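Local coordinates for putative type VI secretion protein (Escherichia coli, PDB 6SKI) that is a toxic type VI secretion effector, probably a phospholipase of the alpha/beta-hydrolase class that is carried by the VgrG spike, at residues N49-T53 with A54-M58; Q472-T475 with E476-Y480. All coordinates share one frame; numbering follows the deposited sequence.

Both contacts are local and each sits at the N-terminal end of a helix. Following the chain, strand 22-43 runs into a loop that interaction 1 (residues 49-53 with 54-58) closes as helix 53-58 begins; this turn packs on helix 144-154 and reaches Arg198 at the start of helix 198-211. Much later, interaction 2 (residues 472-475 with 476-480) ends the loop after helix 452-466 and opens helix 476-483, which it ties back to helix 452-466. The two are in series, neither nested nor crossed. Their centres lie about 36 Å apart, interaction 1 partly buried and interaction 2 at the surface.

Interaction 1 of 2, residues N49-T53 with A54-M58; sequences NRENT and ASRLM
Asn52 holds CG between its backbone N and carbonyl carbon (chi1 53°), which helps bring OD1 forward to the start of the helix, where it accepts from Ser55 N at 3.0 Å. That donor stands 29° out of the carbonyl plane of the amide. Glu51 takes another course: with CG roughly anti to the backbone N (chi1 -154°), its extended chain runs over Ser55, CG 3.5 Å from Ser55 CB, while sliding past Arg56 in the opposite direction. The charged ends of these two stay apart; Glu51 OE1 has a salt bridge with Lys59, and Arg56 bends at chi3, with Thr53 CA against one face of its guanidinium, offset toward the rim. Arg56 NH1 makes a weak hydrogen bond to Glu51 O (3.4 Å). Thr53 CG2 and Leu57 CD1 meet at 3.6 Å beside the helical bond from Leu57 N to Thr53 O (2.9 Å), which follows a weak one from Arg56 N to Asn52 O. Asn52 and Ala54 rest on Ile153 of helix 144-154, and buried Ser55 OG bonds to Arg198, at the start of helix 198-211. An asparagine side chain accepting from the backbone NH three residues on is a classic N-cap, here opening helix 53-58.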
ATOM      1  N   ASN A  49       0.265   6.739  10.227  1.00 57.30           N
ATOM      2  CA  ASN A  49      -1.145   6.825  10.568  1.00 57.30           C
ATOM      3  C   ASN A  49      -1.533   5.588  11.359  1.00 57.30           C
ATOM      4  O   ASN A  49      -0.851   4.561  11.316  1.00 57.30           O
ATOM      5  CB  ASN A  49      -2.031   6.931   9.319  1.00 57.30           C
ATOM      6  CG  ASN A  49      -1.658   8.096   8.433  1.00 57.30           C
ATOM      7  OD1 ASN A  49      -1.595   7.963   7.213  1.00 57.30           O
ATOM      8  ND2 ASN A  49      -1.420   9.250   9.041  1.00 57.30           N
ATOM      9  N   ARG A  50      -2.637   5.698  12.084  1.00 59.52           N
ATOM     10  CA  ARG A  50      -3.234   4.544  12.732  1.00 59.52           C
ATOM     11  C   ARG A  50      -4.219   3.868  11.788  1.00 59.52           C
ATOM     12  O   ARG A  50      -4.767   4.485  10.874  1.00 59.52           O
ATOM     13  CB  ARG A  50      -3.943   4.949  14.023  1.00 59.52           C
ATOM     14  CG  ARG A  50      -3.070   5.712  14.995  1.00 59.52           C
ATOM     15  CD  ARG A  50      -3.839   6.085  16.246  1.00 59.52           C
ATOM     16  NE  ARG A  50      -3.020   5.950  17.445  1.00 59.52           N
ATOM     17  CZ  ARG A  50      -2.097   6.828  17.828  1.00 59.52           C
ATOM     18  NH1 ARG A  50      -1.871   7.917  17.106  1.00 59.52           N
ATOM     19  NH2 ARG A  50      -1.400   6.616  18.935  1.00 59.52           N
ATOM     20  N   GLU A  51      -4.439   2.580  12.020  1.00 58.94           N
ATOM     21  CA  GLU A  51      -5.416   1.832  11.245  1.00 58.94           C
ATOM     22  C   GLU A  51      -6.818   2.154  11.741  1.00 58.94           C
ATOM     23  O   GLU A  51      -7.064   2.221  12.948  1.00 58.94           O
ATOM     24  CB  GLU A  51      -5.143   0.334  11.361  1.00 58.94           C
ATOM     25  CG  GLU A  51      -5.643  -0.481  10.192  1.00 58.94           C
ATOM     26  CD  GLU A  51      -5.319  -1.952  10.334  1.00 58.94           C
ATOM     27  OE1 GLU A  51      -4.855  -2.357  11.419  1.00 58.94           O
ATOM     28  OE2 GLU A  51      -5.525  -2.704   9.361  1.00 58.94           O
ATOM     29  N   ASN A  52      -7.743   2.355  10.808  1.00 56.96           N
ATOM     30  CA  ASN A  52      -9.094   2.710  11.211  1.00 56.96           C
ATOM     31  C   ASN A  52      -9.817   1.496  11.787  1.00 56.96           C
ATOM     32  O   ASN A  52      -9.367   0.354  11.669  1.00 56.96           O
ATOM     33  CB  ASN A  52      -9.880   3.304  10.040  1.00 56.96           C
ATOM     34  CG  ASN A  52      -9.864   2.427   8.807  1.00 56.96           C
ATOM     35  OD1 ASN A  52      -9.711   1.211   8.890  1.00 56.96           O
ATOM     36  ND2 ASN A  52     -10.032   3.045   7.648  1.00 56.96           N
ATOM     37  N   THR A  53     -10.952   1.764  12.432  1.00 56.87           N
ATOM     38  CA  THR A  53     -11.695   0.702  13.099  1.00 56.87           C
ATOM     39  C   THR A  53     -12.147  -0.365  12.111  1.00 56.87           C
ATOM     40  O   THR A  53     -12.150  -1.557  12.434  1.00 56.87           O
ATOM     41  CB  THR A  53     -12.893   1.293  13.842  1.00 56.87           C
ATOM     42  OG1 THR A  53     -12.427   2.127  14.909  1.00 56.87           O
ATOM     43  CG2 THR A  53     -13.762   0.197  14.428  1.00 56.87           C
ATOM     44  N   ALA A  54     -12.519   0.042  10.897  1.00 55.96           N
ATOM     45  CA  ALA A  54     -13.077  -0.902   9.936  1.00 55.96           C
ATOM     46  C   ALA A  54     -12.057  -1.958   9.523  1.00 55.96           C
ATOM     47  O   ALA A  54     -12.397  -3.138   9.401  1.00 55.96           O
ATOM     48  CB  ALA A  54     -13.607  -0.151   8.719  1.00 55.96           C
ATOM     49  N   SER A  55     -10.804  -1.557   9.304  1.00 56.13           N
ATOM     50  CA  SER A  55      -9.763  -2.517   8.941  1.00 56.13           C
ATOM     51  C   SER A  55      -9.481  -3.484  10.086  1.00 56.13           C
ATOM     52  O   SER A  55      -9.377  -4.704   9.889  1.00 56.13           O
ATOM     53  CB  SER A  55      -8.491  -1.767   8.553  1.00 56.13           C
ATOM     54  OG  SER A  55      -8.451  -1.489   7.168  1.00 56.13           O
ATOM     55  N   ARG A  56      -9.345  -2.944  11.296  1.00 57.11           N
ATOM     56  CA  ARG A  56      -9.092  -3.776  12.464  1.00 57.11           C
ATOM     57  C   ARG A  56     -10.221  -4.771  12.681  1.00 57.11           C
ATOM     58  O   ARG A  56      -9.984  -5.909  13.098  1.00 57.11           O
ATOM     59  CB  ARG A  56      -8.906  -2.887  13.690  1.00 57.11           C
ATOM     60  CG  ARG A  56      -7.671  -2.009  13.621  1.00 57.11           C
ATOM     61  CD  ARG A  56      -7.343  -1.412  14.973  1.00 57.11           C
ATOM     62  NE  ARG A  56      -8.510  -1.378  15.846  1.00 57.11           N
ATOM     63  CZ  ARG A  56      -9.208  -0.279  16.112  1.00 57.11           C
ATOM     64  NH1 ARG A  56      -8.858   0.877  15.568  1.00 57.11           N
ATOM     65  NH2 ARG A  56     -10.257  -0.336  16.919  1.00 57.11           N
ATOM     66  N   LEU A  57     -11.459  -4.363  12.394  1.00 55.07           N
ATOM     67  CA  LEU A  57     -12.584  -5.280  12.528  1.00 55.07           C
ATOM     68  C   LEU A  57     -12.621  -6.292  11.394  1.00 55.07           C
ATOM     69  O   LEU A  57     -13.035  -7.435  11.605  1.00 55.07           O
ATOM     70  CB  LEU A  57     -13.897  -4.505  12.585  1.00 55.07           C
ATOM     71  CG  LEU A  57     -14.080  -3.620  13.811  1.00 55.07           C
ATOM     72  CD1 LEU A  57     -15.443  -2.971  13.793  1.00 55.07           C
ATOM     73  CD2 LEU A  57     -13.878  -4.428  15.072  1.00 55.07           C
ATOM     74  N   MET A  58     -12.200  -5.896  10.191  1.00 54.84           N
ATOM     75  CA  MET A  58     -12.043  -6.861   9.112  1.00 54.84           C
ATOM     76  C   MET A  58     -11.075  -7.959   9.504  1.00 54.84           C
ATOM     77  O   MET A  58     -11.229  -9.109   9.082  1.00 54.84           O
ATOM     78  CB  MET A  58     -11.547  -6.162   7.847  1.00 54.84           C
ATOM     79  CG  MET A  58     -12.552  -6.088   6.726  1.00 54.84           C
ATOM     80  SD  MET A  58     -11.803  -5.507   5.199  1.00 54.84           S
ATOM     81  CE  MET A  58     -11.236  -7.045   4.485  1.00 54.84           C
TER

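Interaction 2 of 2, residues Q472-T475 with E476-Y480; sequences QAFT and EEELY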
ATOM      1  N   GLN A 472      22.476 -14.526  -5.076  1.00 58.10           N
ATOM      2  CA  GLN A 472      23.373 -15.134  -4.100  1.00 58.10           C
ATOM      3  C   GLN A 472      22.781 -14.891  -2.722  1.00 58.10           C
ATOM      4  O   GLN A 472      22.765 -13.756  -2.236  1.00 58.10           O
ATOM      5  CB  GLN A 472      24.776 -14.548  -4.212  1.00 58.10           C
ATOM      6  CG  GLN A 472      25.472 -14.848  -5.527  1.00 58.10           C
ATOM      7  CD  GLN A 472      25.981 -16.270  -5.605  1.00 58.10           C
ATOM      8  OE1 GLN A 472      26.579 -16.778  -4.658  1.00 58.10           O
ATOM      9  NE2 GLN A 472      25.745 -16.923  -6.736  1.00 58.10           N
ATOM     10  N   ALA A 473      22.294 -15.952  -2.091  1.00 54.59           N
ATOM     11  CA  ALA A 473      21.533 -15.803  -0.864  1.00 54.59           C
ATOM     12  C   ALA A 473      22.426 -15.314   0.270  1.00 54.59           C
ATOM     13  O   ALA A 473      23.651 -15.451   0.241  1.00 54.59           O
ATOM     14  CB  ALA A 473      20.872 -17.124  -0.478  1.00 54.59           C
ATOM     15  N   PHE A 474      21.789 -14.731   1.279  1.00 52.38           N
ATOM     16  CA  PHE A 474      22.505 -14.269   2.455  1.00 52.38           C
ATOM     17  C   PHE A 474      22.945 -15.462   3.290  1.00 52.38           C
ATOM     18  O   PHE A 474      22.164 -16.384   3.539  1.00 52.38           O
ATOM     19  CB  PHE A 474      21.616 -13.349   3.291  1.00 52.38           C
ATOM     20  CG  PHE A 474      21.444 -11.975   2.715  1.00 52.38           C
ATOM     21  CD1 PHE A 474      22.518 -11.116   2.599  1.00 52.38           C
ATOM     22  CD2 PHE A 474      20.201 -11.539   2.299  1.00 52.38           C
ATOM     23  CE1 PHE A 474      22.355  -9.857   2.073  1.00 52.38           C
ATOM     24  CE2 PHE A 474      20.037 -10.281   1.774  1.00 52.38           C
ATOM     25  CZ  PHE A 474      21.114  -9.440   1.661  1.00 52.38           C
ATOM     26  N   THR A 475      24.204 -15.446   3.718  1.00 56.58           N
ATOM     27  CA  THR A 475      24.691 -16.511   4.575  1.00 56.58           C
ATOM     28  C   THR A 475      24.041 -16.406   5.954  1.00 56.58           C
ATOM     29  O   THR A 475      23.378 -15.421   6.287  1.00 56.58           O
ATOM     30  CB  THR A 475      26.213 -16.460   4.690  1.00 56.58           C
ATOM     31  OG1 THR A 475      26.619 -15.162   5.134  1.00 56.58           O
ATOM     32  CG2 THR A 475      26.852 -16.744   3.346  1.00 56.58           C
ATOM     33  N   GLU A 476      24.232 -17.448   6.765  1.00 58.03           N
ATOM     34  CA  GLU A 476      23.549 -17.499   8.053  1.00 58.03           C
ATOM     35  C   GLU A 476      24.086 -16.449   9.015  1.00 58.03           C
ATOM     36  O   GLU A 476      23.342 -15.933   9.854  1.00 58.03           O
ATOM     37  CB  GLU A 476      23.646 -18.901   8.646  1.00 58.03           C
ATOM     38  CG  GLU A 476      23.217 -19.973   7.667  1.00 58.03           C
ATOM     39  CD  GLU A 476      21.726 -20.247   7.729  1.00 58.03           C
ATOM     40  OE1 GLU A 476      21.107 -20.412   6.656  1.00 58.03           O
ATOM     41  OE2 GLU A 476      21.173 -20.291   8.847  1.00 58.03           O
ATOM     42  N   GLU A 477      25.374 -16.117   8.915  1.00 57.65           N
ATOM     43  CA  GLU A 477      25.894 -14.989   9.682  1.00 57.65           C
ATOM     44  C   GLU A 477      25.246 -13.690   9.227  1.00 57.65           C
ATOM     45  O   GLU A 477      24.826 -12.860  10.048  1.00 57.65           O
ATOM     46  CB  GLU A 477      27.412 -14.898   9.528  1.00 57.65           C
ATOM     47  CG  GLU A 477      28.165 -16.204   9.738  1.00 57.65           C
ATOM     48  CD  GLU A 477      28.154 -17.097   8.508  1.00 57.65           C
ATOM     49  OE1 GLU A 477      27.058 -17.516   8.081  1.00 57.65           O
ATOM     50  OE2 GLU A 477      29.244 -17.377   7.966  1.00 57.65           O
ATOM     51  N   GLU A 478      25.149 -13.506   7.912  1.00 54.76           N
ATOM     52  CA  GLU A 478      24.473 -12.344   7.368  1.00 54.76           C
ATOM     53  C   GLU A 478      22.997 -12.356   7.723  1.00 54.76           C
ATOM     54  O   GLU A 478      22.423 -11.304   8.013  1.00 54.76           O
ATOM     55  CB  GLU A 478      24.662 -12.309   5.855  1.00 54.76           C
ATOM     56  CG  GLU A 478      26.092 -12.050   5.433  1.00 54.76           C
ATOM     57  CD  GLU A 478      26.268 -12.098   3.936  1.00 54.76           C
ATOM     58  OE1 GLU A 478      25.453 -12.764   3.266  1.00 54.76           O
ATOM     59  OE2 GLU A 478      27.221 -11.475   3.427  1.00 54.76           O
ATOM     60  N   LEU A 479      22.377 -13.534   7.749  1.00 52.92           N
ATOM     61  CA  LEU A 479      20.974 -13.623   8.120  1.00 52.92           C
ATOM     62  C   LEU A 479      20.754 -13.356   9.599  1.00 52.92           C
ATOM     63  O   LEU A 479      19.693 -12.860   9.972  1.00 52.92           O
ATOM     64  CB  LEU A 479      20.424 -15.000   7.757  1.00 52.92           C
ATOM     65  CG  LEU A 479      19.983 -15.166   6.306  1.00 52.92           C
ATOM     66  CD1 LEU A 479      19.294 -16.499   6.113  1.00 52.92           C
ATOM     67  CD2 LEU A 479      19.073 -14.026   5.899  1.00 52.92           C
ATOM     68  N   TYR A 480      21.755 -13.611  10.438  1.00 53.19           N
ATOM     69  CA  TYR A 480      21.701 -13.243  11.848  1.00 53.19           C
ATOM     70  C   TYR A 480      21.782 -11.730  12.017  1.00 53.19           C
ATOM     71  O   TYR A 480      20.956 -11.114  12.712  1.00 53.19           O
ATOM     72  CB  TYR A 480      22.851 -13.941  12.576  1.00 53.19           C
ATOM     73  CG  TYR A 480      22.943 -13.706  14.061  1.00 53.19           C
ATOM     74  CD1 TYR A 480      22.162 -14.425  14.948  1.00 53.19           C
ATOM     75  CD2 TYR A 480      23.836 -12.779  14.579  1.00 53.19           C
ATOM     76  CE1 TYR A 480      22.255 -14.218  16.305  1.00 53.19           C
ATOM     77  CE2 TYR A 480      23.934 -12.564  15.935  1.00 53.19           C
ATOM     78  CZ  TYR A 480      23.140 -13.287  16.794  1.00 53.19           C
ATOM     79  OH  TYR A 480      23.231 -13.081  18.150  1.00 53.19           O
TER
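The Phe474 ring meets Glu478 at its edge: OE1 of the carboxylate lies near the ring plane, 3.4 Å from Phe474 CD1, and the two flat groups are turned 72° apart. Leu479 CD2 approaches the ring obliquely and touches mainly the stem, 3.7 Å from Phe474 CB. This apolar pair, one residue before the N-cap and four after it, is a hydrophobic staple. Between them sits the N-cap, Thr475. Glu478, extended beyond CG, reaches back along the first turn so that OE1 accepts from Thr475 N at 3.0 Å. The donor comes from the anti side of the carboxylate, 30° out of its plane. Thr475 OG1, held between its own backbone N and carbonyl carbon (chi1 55°), rests against the Glu478 chain, 3.2 Å from CG. Leu479 N bonds to Thr475 O and begins the regular helical pattern. The same Glu478 OE1 is in a salt bridge with Lys457 of helix 452-466, whose NZ also bonds to Ala473 O; Phe474 packs on Lys457 and Gln461 of that helix. The bond from Thr475 N to Glu478 is the side-chain-to-backbone half of a capping box. With a lysine, a backbone NH and the helix N terminus all near the carboxylate, Glu478 is probably stabilised as the anion, joining the helix start to helix 452-466 electrostatically.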